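Local coordinates for protein guanidinopropionase (Pseudomonas aeruginosa, PDB 3NIQ) that hydrolyses 3-guanidinopropanoate to urea and beta-alanine with two manganese ions per subunit, working as a homohexamer of the arginase family, at residues K70-S75 / M303-C308; D81-G86 / L309-A314. All coordinates share one frame; numbering follows the deposited sequence.

Contact 1: K70-S75 / M303-C308; sequences KVHHVS and MFELLC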
ATOM      1  N   LYS A  70      25.185  13.653  11.340  1.00 28.95           N
ATOM      2  CA  LYS A  70      25.896  13.875  12.595  1.00 28.48           C
ATOM      3  C   LYS A  70      25.670  15.237  13.238  1.00 27.60           C
ATOM      4  O   LYS A  70      25.897  15.406  14.439  1.00 27.13           O
ATOM      5  CB  LYS A  70      27.396  13.638  12.400  1.00 29.81           C
ATOM      6  CG  LYS A  70      27.760  12.174  12.124  1.00 33.89           C
ATOM      7  CD  LYS A  70      29.266  11.895  12.243  1.00 38.78           C
ATOM      8  CE  LYS A  70      30.089  12.609  11.179  1.00 41.60           C
ATOM      9  NZ  LYS A  70      31.397  11.896  10.967  1.00 44.20           N
ATOM     10  N   VAL A  71      25.242  16.217  12.455  1.00 26.94           N
ATOM     11  CA  VAL A  71      25.203  17.586  12.957  1.00 27.48           C
ATOM     12  C   VAL A  71      23.893  18.293  12.621  1.00 27.23           C
ATOM     13  O   VAL A  71      23.413  18.231  11.488  1.00 27.79           O
ATOM     14  CB  VAL A  71      26.417  18.416  12.440  1.00 28.06           C
ATOM     15  CG1 VAL A  71      26.336  19.864  12.914  1.00 25.76           C
ATOM     16  CG2 VAL A  71      27.739  17.776  12.886  1.00 29.77           C
ATOM     17  N   HIS A  72      23.334  18.975  13.619  1.00 25.46           N
ATOM     18  CA  HIS A  72      22.123  19.741  13.426  1.00 25.74           C
ATOM     19  C   HIS A  72      22.397  20.991  12.589  1.00 25.82           C
ATOM     20  O   HIS A  72      23.340  21.729  12.877  1.00 27.16           O
ATOM     21  CB  HIS A  72      21.520  20.114  14.785  1.00 24.88           C
ATOM     22  CG  HIS A  72      20.084  20.497  14.698  1.00 23.40           C
ATOM     23  ND1 HIS A  72      19.664  21.659  14.089  1.00 21.27           N
ATOM     24  CD2 HIS A  72      18.965  19.854  15.108  1.00 18.74           C
ATOM     25  CE1 HIS A  72      18.345  21.725  14.144  1.00 22.68           C
ATOM     26  NE2 HIS A  72      17.895  20.637  14.748  1.00 20.15           N
ATOM     27  N   HIS A  73      21.577  21.253  11.565  1.00 25.93           N
ATOM     28  CA  HIS A  73      21.955  22.269  10.561  1.00 25.38           C
ATOM     29  C   HIS A  73      21.643  23.684  11.031  1.00 25.77           C
ATOM     30  O   HIS A  73      22.162  24.652  10.482  1.00 25.49           O
ATOM     31  CB  HIS A  73      21.371  21.987   9.152  1.00 24.30           C
ATOM     32  CG  HIS A  73      19.952  22.441   8.964  1.00 23.70           C
ATOM     33  ND1 HIS A  73      18.871  21.730   9.439  1.00 22.21           N
ATOM     34  CD2 HIS A  73      19.437  23.524   8.330  1.00 22.32           C
ATOM     35  CE1 HIS A  73      17.754  22.360   9.125  1.00 23.39           C
ATOM     36  NE2 HIS A  73      18.067  23.453   8.452  1.00 26.70           N
ATOM     37  N   VAL A  74      20.801  23.808  12.049  1.00 25.64           N
ATOM     38  CA  VAL A  74      20.481  25.129  12.565  1.00 25.39           C
ATOM     39  C   VAL A  74      21.361  25.418  13.775  1.00 26.32           C
ATOM     40  O   VAL A  74      22.109  26.388  13.786  1.00 25.48           O
ATOM     41  CB  VAL A  74      18.991  25.233  12.942  1.00 25.91           C
ATOM     42  CG1 VAL A  74      18.642  26.645  13.444  1.00 25.46           C
ATOM     43  CG2 VAL A  74      18.113  24.804  11.744  1.00 24.25           C
ATOM     44  N   SER A  75      21.266  24.566  14.786  1.00 26.18           N
ATOM     45  CA  SER A  75      21.968  24.787  16.040  1.00 27.03           C
ATOM     46  C   SER A  75      23.460  24.440  15.931  1.00 27.10           C
ATOM     47  O   SER A  75      24.278  24.938  16.694  1.00 26.12           O
ATOM     48  CB  SER A  75      21.296  23.977  17.144  1.00 26.00           C
ATOM     49  OG  SER A  75      21.505  22.587  16.959  1.00 26.22           O
ATOM     50  N   MET A 303      13.398  12.435  17.248  1.00 16.09           N
ATOM     51  CA  MET A 303      14.340  11.824  18.176  1.00 16.44           C
ATOM     52  C   MET A 303      15.688  12.549  18.082  1.00 16.81           C
ATOM     53  O   MET A 303      16.269  12.946  19.103  1.00 16.09           O
ATOM     54  CB  MET A 303      14.528  10.343  17.831  1.00 17.50           C
ATOM     55  CG  MET A 303      15.389   9.572  18.853  1.00 17.35           C
ATOM     56  SD  MET A 303      15.520   7.831  18.469  1.00 20.04           S
ATOM     57  CE  MET A 303      16.059   7.198  20.064  1.00 19.84           C
ATOM     58  N   PHE A 304      16.177  12.731  16.853  1.00 17.46           N
ATOM     59  CA  PHE A 304      17.410  13.492  16.653  1.00 19.02           C
ATOM     60  C   PHE A 304      17.303  14.938  17.157  1.00 19.41           C
ATOM     61  O   PHE A 304      18.237  15.437  17.791  1.00 21.11           O
ATOM     62  CB  PHE A 304      17.840  13.478  15.187  1.00 19.38           C
ATOM     63  CG  PHE A 304      19.163  14.157  14.953  1.00 19.97           C
ATOM     64  CD1 PHE A 304      20.352  13.529  15.299  1.00 20.45           C
ATOM     65  CD2 PHE A 304      19.221  15.432  14.410  1.00 22.34           C
ATOM     66  CE1 PHE A 304      21.575  14.153  15.117  1.00 20.52           C
ATOM     67  CE2 PHE A 304      20.476  16.067  14.211  1.00 21.26           C
ATOM     68  CZ  PHE A 304      21.625  15.419  14.557  1.00 21.46           C
ATOM     69  N   GLU A 305      16.193  15.622  16.864  1.00 18.85           N
ATOM     70  CA  GLU A 305      16.028  17.008  17.328  1.00 19.22           C
ATOM     71  C   GLU A 305      16.179  17.047  18.860  1.00 18.93           C
ATOM     72  O   GLU A 305      16.861  17.909  19.400  1.00 19.76           O
ATOM     73  CB  GLU A 305      14.657  17.583  16.958  1.00 18.50           C
ATOM     74  CG  GLU A 305      14.323  17.614  15.468  1.00 19.20           C
ATOM     75  CD  GLU A 305      14.969  18.782  14.755  1.00 20.95           C
ATOM     76  OE1 GLU A 305      15.410  19.737  15.438  1.00 19.75           O
ATOM     77  OE2 GLU A 305      15.044  18.734  13.511  1.00 19.50           O
ATOM     78  N   LEU A 306      15.528  16.101  19.531  1.00 18.40           N
ATOM     79  CA  LEU A 306      15.549  15.993  20.996  1.00 17.44           C
ATOM     80  C   LEU A 306      16.915  15.580  21.536  1.00 18.64           C
ATOM     81  O   LEU A 306      17.334  16.053  22.602  1.00 18.28           O
ATOM     82  CB  LEU A 306      14.502  14.987  21.468  1.00 16.34           C
ATOM     83  CG  LEU A 306      13.052  15.419  21.324  1.00 13.98           C
ATOM     84  CD1 LEU A 306      12.141  14.196  21.496  1.00 15.16           C
ATOM     85  CD2 LEU A 306      12.692  16.526  22.306  1.00 15.35           C
ATOM     86  N   LEU A 307      17.602  14.697  20.801  1.00 18.42           N
ATOM     87  CA  LEU A 307      18.930  14.242  21.186  1.00 18.89           C
ATOM     88  C   LEU A 307      19.887  15.427  21.299  1.00 18.91           C
ATOM     89  O   LEU A 307      20.685  15.513  22.226  1.00 19.39           O
ATOM     90  CB  LEU A 307      19.480  13.223  20.174  1.00 16.96           C
ATOM     91  CG  LEU A 307      20.976  12.889  20.235  1.00 19.72           C
ATOM     92  CD1 LEU A 307      21.383  12.361  21.618  1.00 20.57           C
ATOM     93  CD2 LEU A 307      21.355  11.862  19.168  1.00 18.22           C
ATOM     94  N   CYS A 308      19.806  16.332  20.341  1.00 19.51           N
ATOM     95  CA  CYS A 308      20.706  17.473  20.331  1.00 20.80           C
ATOM     96  C   CYS A 308      20.544  18.282  21.607  1.00 20.80           C
ATOM     97  O   CYS A 308      21.527  18.754  22.175  1.00 20.71           O
ATOM     98  CB  CYS A 308      20.479  18.340  19.093  1.00 20.26           C
ATOM     99  SG  CYS A 308      21.028  17.506  17.565  1.00 22.52           S
TER

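Contact 2: D81-G86 / L309-A314; sequences DLVRVG and LLAESA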
ATOM      1  N   ASP A  81      29.730  14.223  19.566  1.00 28.35           N
ATOM      2  CA  ASP A  81      30.985  14.851  20.013  1.00 29.51           C
ATOM      3  C   ASP A  81      30.811  15.450  21.394  1.00 29.22           C
ATOM      4  O   ASP A  81      31.700  15.317  22.237  1.00 30.15           O
ATOM      5  CB  ASP A  81      31.487  15.929  19.038  1.00 30.44           C
ATOM      6  CG  ASP A  81      31.968  15.348  17.711  1.00 31.88           C
ATOM      7  OD1 ASP A  81      32.404  14.185  17.681  1.00 32.44           O
ATOM      8  OD2 ASP A  81      31.905  16.064  16.697  1.00 36.05           O
ATOM      9  N   LEU A  82      29.652  16.065  21.634  1.00 27.79           N
ATOM     10  CA  LEU A  82      29.350  16.658  22.935  1.00 27.94           C
ATOM     11  C   LEU A  82      29.364  15.649  24.074  1.00 27.26           C
ATOM     12  O   LEU A  82      29.971  15.902  25.107  1.00 28.09           O
ATOM     13  CB  LEU A  82      27.999  17.382  22.930  1.00 27.59           C
ATOM     14  CG  LEU A  82      27.965  18.797  22.409  1.00 30.34           C
ATOM     15  CD1 LEU A  82      26.612  19.415  22.784  1.00 30.79           C
ATOM     16  CD2 LEU A  82      29.136  19.599  23.023  1.00 33.05           C
ATOM     17  N   VAL A  83      28.693  14.514  23.890  1.00 25.61           N
ATOM     18  CA  VAL A  83      28.548  13.522  24.974  1.00 23.81           C
ATOM     19  C   VAL A  83      28.538  12.109  24.414  1.00 23.51           C
ATOM     20  O   VAL A  83      28.530  11.921  23.190  1.00 23.26           O
ATOM     21  CB  VAL A  83      27.236  13.744  25.795  1.00 23.96           C
ATOM     22  CG1 VAL A  83      27.138  15.185  26.279  1.00 23.03           C
ATOM     23  CG2 VAL A  83      26.000  13.378  24.960  1.00 21.81           C
ATOM     24  N   ARG A  84      28.548  11.119  25.303  1.00 23.37           N
ATOM     25  CA  ARG A  84      28.481   9.727  24.897  1.00 24.05           C
ATOM     26  C   ARG A  84      27.033   9.264  24.708  1.00 23.97           C
ATOM     27  O   ARG A  84      26.234   9.250  25.662  1.00 23.61           O
ATOM     28  CB  ARG A  84      29.188   8.845  25.919  1.00 24.47           C
ATOM     29  CG  ARG A  84      30.674   9.210  26.132  1.00 27.69           C
ATOM     30  CD  ARG A  84      31.277   8.390  27.275  1.00 30.58           C
ATOM     31  NE  ARG A  84      31.017   6.965  27.056  1.00 36.27           N
ATOM     32  CZ  ARG A  84      31.806   6.140  26.366  1.00 37.58           C
ATOM     33  NH1 ARG A  84      32.944   6.586  25.833  1.00 37.26           N
ATOM     34  NH2 ARG A  84      31.463   4.857  26.232  1.00 34.49           N
ATOM     35  N   VAL A  85      26.719   8.882  23.470  1.00 24.17           N
ATOM     36  CA  VAL A  85      25.381   8.434  23.062  1.00 23.19           C
ATOM     37  C   VAL A  85      25.466   7.003  22.550  1.00 23.17           C
ATOM     38  O   VAL A  85      26.430   6.619  21.865  1.00 22.64           O
ATOM     39  CB  VAL A  85      24.786   9.343  21.951  1.00 23.28           C
ATOM     40  CG1 VAL A  85      23.276   9.069  21.760  1.00 19.86           C
ATOM     41  CG2 VAL A  85      24.988  10.813  22.300  1.00 22.50           C
ATOM     42  N   GLY A  86      24.463   6.200  22.883  1.00 22.43           N
ATOM     43  CA  GLY A  86      24.451   4.813  22.437  1.00 22.28           C
ATOM     44  C   GLY A  86      23.065   4.218  22.365  1.00 22.58           C
ATOM     45  O   GLY A  86      22.118   4.767  22.939  1.00 23.16           O
ATOM     46  N   LEU A 309      19.307  18.433  22.062  1.00 21.47           N
ATOM     47  CA  LEU A 309      19.045  19.208  23.273  1.00 21.59           C
ATOM     48  C   LEU A 309      19.430  18.464  24.537  1.00 21.62           C
ATOM     49  O   LEU A 309      19.968  19.063  25.469  1.00 22.74           O
ATOM     50  CB  LEU A 309      17.586  19.644  23.334  1.00 21.95           C
ATOM     51  CG  LEU A 309      17.053  20.411  22.128  1.00 24.99           C
ATOM     52  CD1 LEU A 309      15.637  20.889  22.404  1.00 26.46           C
ATOM     53  CD2 LEU A 309      17.976  21.593  21.779  1.00 25.91           C
ATOM     54  N   LEU A 310      19.182  17.161  24.570  1.00 20.68           N
ATOM     55  CA  LEU A 310      19.605  16.372  25.719  1.00 20.85           C
ATOM     56  C   LEU A 310      21.130  16.294  25.818  1.00 21.58           C
ATOM     57  O   LEU A 310      21.680  16.300  26.916  1.00 21.63           O
ATOM     58  CB  LEU A 310      19.039  14.951  25.660  1.00 20.44           C
ATOM     59  CG  LEU A 310      17.522  14.813  25.776  1.00 21.75           C
ATOM     60  CD1 LEU A 310      17.117  13.389  25.378  1.00 21.71           C
ATOM     61  CD2 LEU A 310      17.093  15.094  27.232  1.00 23.90           C
ATOM     62  N   ALA A 311      21.802  16.177  24.681  1.00 21.51           N
ATOM     63  CA  ALA A 311      23.263  16.214  24.676  1.00 22.46           C
ATOM     64  C   ALA A 311      23.766  17.467  25.402  1.00 23.42           C
ATOM     65  O   ALA A 311      24.665  17.369  26.235  1.00 23.93           O
ATOM     66  CB  ALA A 311      23.807  16.166  23.249  1.00 22.06           C
ATOM     67  N   GLU A 312      23.193  18.630  25.091  1.00 24.49           N
ATOM     68  CA  GLU A 312      23.604  19.877  25.744  1.00 26.20           C
ATOM     69  C   GLU A 312      23.351  19.843  27.255  1.00 27.09           C
ATOM     70  O   GLU A 312      24.193  20.278  28.027  1.00 25.90           O
ATOM     71  CB  GLU A 312      22.926  21.098  25.126  1.00 27.02           C
ATOM     72  CG  GLU A 312      23.447  21.465  23.739  1.00 28.37           C
ATOM     73  CD  GLU A 312      23.174  22.909  23.363  1.00 28.50           C
ATOM     74  OE1 GLU A 312      24.062  23.526  22.747  1.00 31.49           O
ATOM     75  OE2 GLU A 312      22.066  23.427  23.644  1.00 28.32           O
ATOM     76  N   SER A 313      22.196  19.327  27.673  1.00 27.56           N
ATOM     77  CA  SER A 313      21.916  19.218  29.107  1.00 27.77           C
ATOM     78  C   SER A 313      22.898  18.272  29.774  1.00 27.06           C
ATOM     79  O   SER A 313      23.451  18.598  30.821  1.00 27.66           O
ATOM     80  CB  SER A 313      20.471  18.769  29.381  1.00 28.62           C
ATOM     81  OG  SER A 313      19.555  19.798  29.066  1.00 29.63           O
ATOM     82  N   ALA A 314      23.129  17.109  29.170  1.00 25.80           N
ATOM     83  CA  ALA A 314      24.081  16.151  29.726  1.00 26.44           C
ATOM     84  C   ALA A 314      25.497  16.740  29.787  1.00 27.72           C
ATOM     85  O   ALA A 314      26.286  16.397  30.683  1.00 27.93           O
ATOM     86  CB  ALA A 314      24.084  14.842  28.945  1.00 26.44           C
TER

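Contact 1: K70-S75 / M303-C308
In the alpha/beta fold of the arginase family, the long C-terminal helix 294-317 lies against the central parallel sheet, and here the loop between helices 57-64 and 79-82 reaches it chiefly through one histidine. His72 is best followed outward from its backbone. CB sits 3.8 Å from SG of Cys308, which lies at the edge of the imidazole. With CG anti to the backbone N (chi1 -161°), the ring is carried to the helix, where CD2 also passes SG, at 4.0 Å. On the loop side ND1 accepts the backbone N-H of Val74 nearly in the ring plane, at 3.2 Å, and a weaker, longer bond from the N-H of Ser75. The opposite nitrogen therefore serves as donor: NE2 donates its N-H to OE1 of Glu305 over 2.7 Å, at 166°, in the ring plane but from above the carboxylate plane. The Glu305 chain bends at chi2 to bring OE1 to NE2; ring and carboxylate planes stand 84° apart. OE1 also forms a salt bridge with Arg270, and OE2 takes a hydrogen bond from Gln266, so this buried carboxylate is held from several directions; the arginine probably helps keep it ionised. Alongside the loop backbone, the edge of the Phe304 ring meets Val71 and His72, with CZ 4.1 Å from the backbone N of His72. Away from the helix, His73 bonds to Glu212 of a second subunit. On its own helix, SG of Cys308 lies 3.6 Å over one face of the Phe304 ring, offset toward its rim.

Contact 2: D81-G86 / L309-A314
Leu82, at the end of helix 79-82, and Val83, just after it, pack on the last part of helix 294-317, beside the parallel sheet. The apolar contacts centre on Val83, the first residue after the short helix to leave helical backbone angles. Its CB points at the long helix, and the two methyls divide the work: CG2, in the crowded position between backbone N and carbonyl carbon, rests 3.9 Å from CB of Ala311, while CG1, anti to the carbonyl carbon, lies 4.1 Å from CB of Ala314, one turn further on. The small alanines let the backbones come close, with CA of Val83 5.9 Å from CA of Ala311. Leu82 adds a more exposed flank, laying CD1 4.3 Å from CB of Ala311.

Carbon also meets parts of polar groups. CG1 of Val83 comes within 3.3 Å of the backbone O of Ala311, a snug fit of methyl on carbonyl. CD1 of Leu82 touches CG of Glu312 at 3.9 Å, the two side chains crossing obliquely. Glu312 offers only its aliphatic stem here; beyond CG it runs extended, and OE1 pairs with Arg273 in a salt bridge.

Behind this layer Val83 and Ala314 both touch Val37 of strand 37-42, so turn, helix and sheet share one apolar patch. With no hydrogen bond between the two segments, shape and the burial of methyl groups hold the helix end and turn against helix 294-317.

Overall arrangement
Contacts 1 and 2 lie on consecutive stretches of helix 294-317, their centres 10 Å apart, and are joined where CD1 of Leu307 packs 3.8 Å from CG1 of Val85. Helix 79-82 follows the loop of contact 1 and leads into the turn of contact 2, so neighbouring pieces of chain line one helix in sequence order. Both contacts are largely buried and lie away from the manganese site; Leu82 gives contact 2 its exposed margin. Contact 1, beside a subunit interface, joins a directional polar network to the packing of a phenyl ring and a cysteine sulfur. Contact 2, untouched by other chains and running into strand 85-90, outermost in the sheet within this chain, is apolar and depends on close fit.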